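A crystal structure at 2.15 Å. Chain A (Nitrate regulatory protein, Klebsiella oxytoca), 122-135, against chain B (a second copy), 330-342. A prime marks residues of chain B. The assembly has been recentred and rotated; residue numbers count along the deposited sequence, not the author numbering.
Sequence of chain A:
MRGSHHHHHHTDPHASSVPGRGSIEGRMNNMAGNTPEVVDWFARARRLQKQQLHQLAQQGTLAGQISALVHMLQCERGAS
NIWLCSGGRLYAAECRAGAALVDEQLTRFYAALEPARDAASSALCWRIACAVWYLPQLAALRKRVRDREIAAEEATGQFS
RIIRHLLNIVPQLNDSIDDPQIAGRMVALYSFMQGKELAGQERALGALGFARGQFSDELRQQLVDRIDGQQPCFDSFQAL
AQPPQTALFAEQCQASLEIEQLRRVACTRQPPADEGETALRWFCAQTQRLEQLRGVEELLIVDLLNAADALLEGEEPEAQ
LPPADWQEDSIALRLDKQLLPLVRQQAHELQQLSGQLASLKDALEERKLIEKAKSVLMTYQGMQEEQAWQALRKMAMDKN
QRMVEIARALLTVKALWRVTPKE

Chain A, residues 122-135: SALCWRIACAVWYL
Chain B 330-342: SIALRLDKQLLPL

Two helices can pack across a dimer interface without a single direct hydrogen bond, and the contact between two copies of the nitrate regulatory protein illustrates how. Chain A is helical from Ser122 onward through Trp133, with phi/psi near -62/-43 from Ser122 to Ala131; its partner spans Ile331′ to Leu339′, with phi/psi near -65/-40 and Leu339′ at -87/-26. Leu340′ then leaves the helix with positive phi (51/57) and sits at the N-cap position of the helix that follows. The two axes are antiparallel at 172° and approach to 10.3 Å, with CA atoms in register at Ala123–Leu339′ (6.5 Å), Trp126–Leu335′ (6.8 Å) and Cys130–Ile331′ (6.5 Å). Together the stretches bury 734 Å².

At the start, Ser122 (chi1 t) reaches its partner through water: the same molecule lies 2.8 Å from Ser122 OG and accepts a hydrogen bond from Gln338′ NE2 at 2.9 Å. The i to i+4 backbone hydrogen bonds of the helix start in this stretch with Trp126 N to Ser122 O at 3.1 Å and continue along it. Ala123 packs its CB 4.0 Å from Leu339′ CD2 (Leu339′ m, t).

Trp126 points toward the partner with chi1 -88° and chi2 83°. Gln338′ (t, p, chi3 26°) lays its aliphatic part over one indole face, with CG 3.5 Å from Trp126 CE2 in a CH-pi contact. At the base of the same side chain, Trp126 CB lies 4.0 Å from Leu335′ CD1 and 4.1 Å from Leu339′ CD2.

Arg127 leaves its helix sideways, but its m, m, t side chain, with chi4 -171°, brings the guanidinium nearer the partner. Over one face of that flat group sit two leucine methyls, Leu335′ CD2 at 3.2 Å from Arg127 NH1 and Leu339′ CD1 at 3.6 Å from Arg127 NE. The flat face of a charged group can thus pack against methyls, while NE finds its hydrogen bond elsewhere in the structure.

Cys130 (chi1 t) points toward chain B, its CB 4.0 Å from Leu335′ CD1 and its SG 4.0 Å from Ile331′ CG2. Leu335′ has chi1 t and chi2 139°, between wells.

Ile331′ (t, t) is a knob in a hole formed by Ala129, Cys130, Trp133 and Tyr134. Its CD1 lies 4.2 Å from Ala129 O and 4.1 Å from Trp133 CB, and its CG2 stands over one face of the Trp133 indole (chi1 172°, chi2 -78°), 4.2 Å from the centroid of the five-membered ring. Tyr134 (chi1 -72°, chi2 -84°) starts sideways, yet its ring end comes nearer, placing CE2 4.0 Å from Ile331′ CG2. Apolar and CH-pi packing, with one water bridge, spans the two helices.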

# COMPACT_ATOMS: atom_id res chain seq x y z
N SER A 122 20.00 -5.27 2.71
CA SER A 122 20.14 -5.76 1.35
C SER A 122 19.32 -4.92 0.36
O SER A 122 19.81 -4.56 -0.71
CB SER A 122 19.73 -7.23 1.26
OG SER A 122 19.86 -7.72 -0.06
N ALA A 123 18.09 -4.61 0.71
CA ALA A 123 17.25 -3.82 -0.19
C ALA A 123 17.81 -2.39 -0.39
O ALA A 123 17.78 -1.87 -1.50
CB ALA A 123 15.82 -3.79 0.32
N LEU A 124 18.33 -1.78 0.67
CA LEU A 124 18.93 -0.45 0.54
C LEU A 124 20.16 -0.48 -0.36
O LEU A 124 20.37 0.40 -1.19
CB LEU A 124 19.30 0.14 1.92
CG LEU A 124 19.80 1.58 1.87
CD1 LEU A 124 18.70 2.51 1.34
CD2 LEU A 124 20.28 2.03 3.26
N CYS A 125 20.97 -1.52 -0.20
CA CYS A 125 22.09 -1.73 -1.11
C CYS A 125 21.65 -1.77 -2.57
O CYS A 125 22.30 -1.17 -3.44
CB CYS A 125 22.82 -3.02 -0.76
SG CYS A 125 23.64 -2.99 0.85
N TRP A 126 20.57 -2.49 -2.85
CA TRP A 126 20.07 -2.58 -4.22
C TRP A 126 19.62 -1.20 -4.75
O TRP A 126 19.91 -0.85 -5.89
CB TRP A 126 18.92 -3.59 -4.33
CG TRP A 126 19.37 -5.00 -4.59
CD1 TRP A 126 19.81 -5.91 -3.66
CD2 TRP A 126 19.41 -5.67 -5.85
NE1 TRP A 126 20.12 -7.10 -4.27
CE2 TRP A 126 19.88 -6.98 -5.62
CE3 TRP A 126 19.09 -5.30 -7.16
CZ2 TRP A 126 20.05 -7.92 -6.64
CZ3 TRP A 126 19.25 -6.23 -8.18
CH2 TRP A 126 19.73 -7.53 -7.91
N ARG A 127 18.92 -0.44 -3.92
CA ARG A 127 18.45 0.88 -4.33
C ARG A 127 19.64 1.77 -4.65
O ARG A 127 19.67 2.46 -5.67
CB ARG A 127 17.60 1.53 -3.23
CG ARG A 127 16.25 0.88 -3.01
CD ARG A 127 15.31 1.07 -4.20
NE ARG A 127 13.97 0.56 -3.89
CZ ARG A 127 12.98 0.43 -4.78
NH1 ARG A 127 13.17 0.78 -6.04
NH2 ARG A 127 11.81 -0.06 -4.40
N ILE A 128 20.62 1.76 -3.75
CA ILE A 128 21.82 2.56 -3.92
C ILE A 128 22.62 2.13 -5.16
O ILE A 128 23.08 2.97 -5.93
CB ILE A 128 22.69 2.50 -2.64
CG1 ILE A 128 21.97 3.23 -1.50
CG2 ILE A 128 24.07 3.12 -2.89
CD1 ILE A 128 22.50 2.89 -0.13
N ALA A 129 22.78 0.83 -5.36
CA ALA A 129 23.49 0.34 -6.55
C ALA A 129 22.82 0.85 -7.82
O ALA A 129 23.48 1.29 -8.75
CB ALA A 129 23.58 -1.19 -6.56
N CYS A 130 21.49 0.77 -7.85
CA CYS A 130 20.72 1.21 -9.01
C CYS A 130 20.97 2.69 -9.30
O CYS A 130 21.30 3.06 -10.43
CB CYS A 130 19.23 0.97 -8.75
SG CYS A 130 18.17 0.94 -10.20
N ALA A 131 20.80 3.53 -8.28
CA ALA A 131 21.03 4.97 -8.41
C ALA A 131 22.47 5.29 -8.84
O ALA A 131 22.69 6.11 -9.72
CB ALA A 131 20.67 5.69 -7.11
N VAL A 132 23.43 4.63 -8.21
CA VAL A 132 24.84 4.84 -8.55
C VAL A 132 25.22 4.29 -9.93
O VAL A 132 26.20 4.72 -10.53
CB VAL A 132 25.76 4.26 -7.45
CG1 VAL A 132 27.19 4.14 -7.94
CG2 VAL A 132 25.69 5.12 -6.20
N TRP A 133 24.44 3.33 -10.43
CA TRP A 133 24.70 2.75 -11.75
C TRP A 133 24.48 3.76 -12.87
O TRP A 133 25.25 3.81 -13.83
CB TRP A 133 23.81 1.52 -11.97
CG TRP A 133 23.85 0.96 -13.36
CD1 TRP A 133 23.21 1.46 -14.46
CD2 TRP A 133 24.54 -0.22 -13.79
NE1 TRP A 133 23.47 0.67 -15.55
CE2 TRP A 133 24.28 -0.37 -15.17
CE3 TRP A 133 25.35 -1.16 -13.15
CZ2 TRP A 133 24.81 -1.42 -15.92
CZ3 TRP A 133 25.87 -2.20 -13.89
CH2 TRP A 133 25.60 -2.32 -15.26
N TYR A 134 23.45 4.59 -12.73
CA TYR A 134 23.12 5.58 -13.75
C TYR A 134 23.93 6.87 -13.66
O TYR A 134 24.07 7.58 -14.65
CB TYR A 134 21.64 5.95 -13.68
CG TYR A 134 20.74 4.86 -14.19
CD1 TYR A 134 20.47 4.73 -15.55
CD2 TYR A 134 20.15 3.95 -13.32
CE1 TYR A 134 19.65 3.72 -16.02
CE2 TYR A 134 19.33 2.95 -13.78
CZ TYR A 134 19.08 2.83 -15.12
OH TYR A 134 18.26 1.83 -15.58
N LEU A 135 24.45 7.20 -12.48
CA LEU A 135 25.15 8.46 -12.30
C LEU A 135 26.29 8.73 -13.29
O LEU A 135 26.41 9.83 -13.81
CB LEU A 135 25.61 8.64 -10.85
CG LEU A 135 24.46 8.93 -9.89
CD1 LEU A 135 24.93 9.02 -8.45
CD2 LEU A 135 23.72 10.20 -10.30
N SER B 330 18.39 -5.23 -17.70
CA SER B 330 18.39 -3.93 -17.05
C SER B 330 18.29 -4.04 -15.54
O SER B 330 17.48 -4.80 -15.00
CB SER B 330 17.24 -3.06 -17.58
OG SER B 330 17.00 -1.97 -16.70
N ILE B 331 19.11 -3.24 -14.86
CA ILE B 331 19.21 -3.27 -13.40
C ILE B 331 17.91 -2.89 -12.69
O ILE B 331 17.62 -3.40 -11.61
CB ILE B 331 20.38 -2.38 -12.91
CG1 ILE B 331 20.68 -2.64 -11.43
CG2 ILE B 331 20.09 -0.91 -13.19
CD1 ILE B 331 21.91 -1.92 -10.93
N ALA B 332 17.12 -2.01 -13.30
CA ALA B 332 15.83 -1.63 -12.73
C ALA B 332 14.82 -2.77 -12.80
O ALA B 332 14.06 -3.01 -11.85
CB ALA B 332 15.27 -0.40 -13.45
N LEU B 333 14.80 -3.48 -13.93
CA LEU B 333 13.93 -4.63 -14.09
C LEU B 333 14.31 -5.69 -13.07
O LEU B 333 13.45 -6.28 -12.41
CB LEU B 333 14.04 -5.16 -15.52
CG LEU B 333 13.22 -6.37 -15.96
CD1 LEU B 333 13.98 -7.67 -15.66
CD2 LEU B 333 11.85 -6.36 -15.30
N ARG B 334 15.62 -5.92 -12.94
CA ARG B 334 16.13 -6.87 -11.95
C ARG B 334 15.79 -6.47 -10.51
O ARG B 334 15.53 -7.33 -9.67
CB ARG B 334 17.65 -7.02 -12.12
CG ARG B 334 18.05 -7.49 -13.51
CD ARG B 334 19.35 -8.27 -13.49
NE ARG B 334 20.52 -7.40 -13.54
CZ ARG B 334 21.76 -7.84 -13.73
NH1 ARG B 334 22.00 -9.14 -13.88
NH2 ARG B 334 22.77 -6.98 -13.77
N LEU B 335 15.78 -5.17 -10.23
CA LEU B 335 15.55 -4.68 -8.88
C LEU B 335 14.13 -4.98 -8.38
O LEU B 335 13.95 -5.41 -7.24
CB LEU B 335 15.86 -3.18 -8.77
CG LEU B 335 15.68 -2.59 -7.36
CD1 LEU B 335 16.78 -1.60 -6.99
CD2 LEU B 335 14.29 -1.96 -7.21
N ASP B 336 13.14 -4.77 -9.24
CA ASP B 336 11.74 -5.06 -8.91
C ASP B 336 11.51 -6.55 -8.64
O ASP B 336 10.78 -6.92 -7.71
CB ASP B 336 10.80 -4.55 -10.01
CG ASP B 336 10.53 -3.04 -9.92
OD1 ASP B 336 10.61 -2.47 -8.81
OD2 ASP B 336 10.24 -2.43 -10.98
N LYS B 337 12.13 -7.40 -9.46
CA LYS B 337 12.05 -8.85 -9.29
C LYS B 337 12.73 -9.27 -7.99
O LYS B 337 12.31 -10.23 -7.34
CB LYS B 337 12.74 -9.57 -10.46
CG LYS B 337 12.32 -9.07 -11.83
CD LYS B 337 11.42 -10.06 -12.55
CE LYS B 337 12.24 -11.18 -13.17
NZ LYS B 337 11.42 -12.11 -14.00
N GLN B 338 13.80 -8.56 -7.62
CA GLN B 338 14.54 -8.86 -6.39
C GLN B 338 13.80 -8.35 -5.14
O GLN B 338 13.67 -9.07 -4.16
CB GLN B 338 15.96 -8.28 -6.44
CG GLN B 338 16.75 -8.41 -5.14
CD GLN B 338 17.11 -9.86 -4.80
OE1 GLN B 338 17.22 -10.71 -5.67
NE2 GLN B 338 17.30 -10.12 -3.51
N LEU B 339 13.33 -7.10 -5.18
CA LEU B 339 12.70 -6.48 -4.01
C LEU B 339 11.19 -6.76 -3.88
O LEU B 339 10.64 -6.69 -2.78
CB LEU B 339 12.94 -4.96 -4.00
CG LEU B 339 14.38 -4.44 -4.04
CD1 LEU B 339 14.45 -3.02 -3.48
CD2 LEU B 339 15.32 -5.35 -3.28
N LEU B 340 10.52 -7.03 -5.00
CA LEU B 340 9.10 -7.37 -4.97
C LEU B 340 8.31 -6.33 -4.20
O LEU B 340 7.61 -6.67 -3.24
CB LEU B 340 8.90 -8.73 -4.31
CG LEU B 340 9.49 -9.90 -5.07
CD1 LEU B 340 9.17 -11.21 -4.35
CD2 LEU B 340 8.97 -9.90 -6.51
N PRO B 341 8.40 -5.06 -4.61
CA PRO B 341 7.79 -3.97 -3.83
C PRO B 341 6.27 -4.04 -3.82
O PRO B 341 5.66 -3.83 -2.78
CB PRO B 341 8.25 -2.70 -4.58
CG PRO B 341 9.34 -3.15 -5.53
CD PRO B 341 9.05 -4.58 -5.84
N LEU B 342 5.68 -4.33 -4.97
CA LEU B 342 4.23 -4.38 -5.07
C LEU B 342 3.65 -5.61 -4.35
O LEU B 342 2.55 -5.56 -3.82
CB LEU B 342 3.80 -4.38 -6.54
CG LEU B 342 4.14 -3.10 -7.30
CD1 LEU B 342 3.73 -3.21 -8.76
CD2 LEU B 342 3.50 -1.87 -6.63
O HOH W 1 17.57 -7.96 -1.59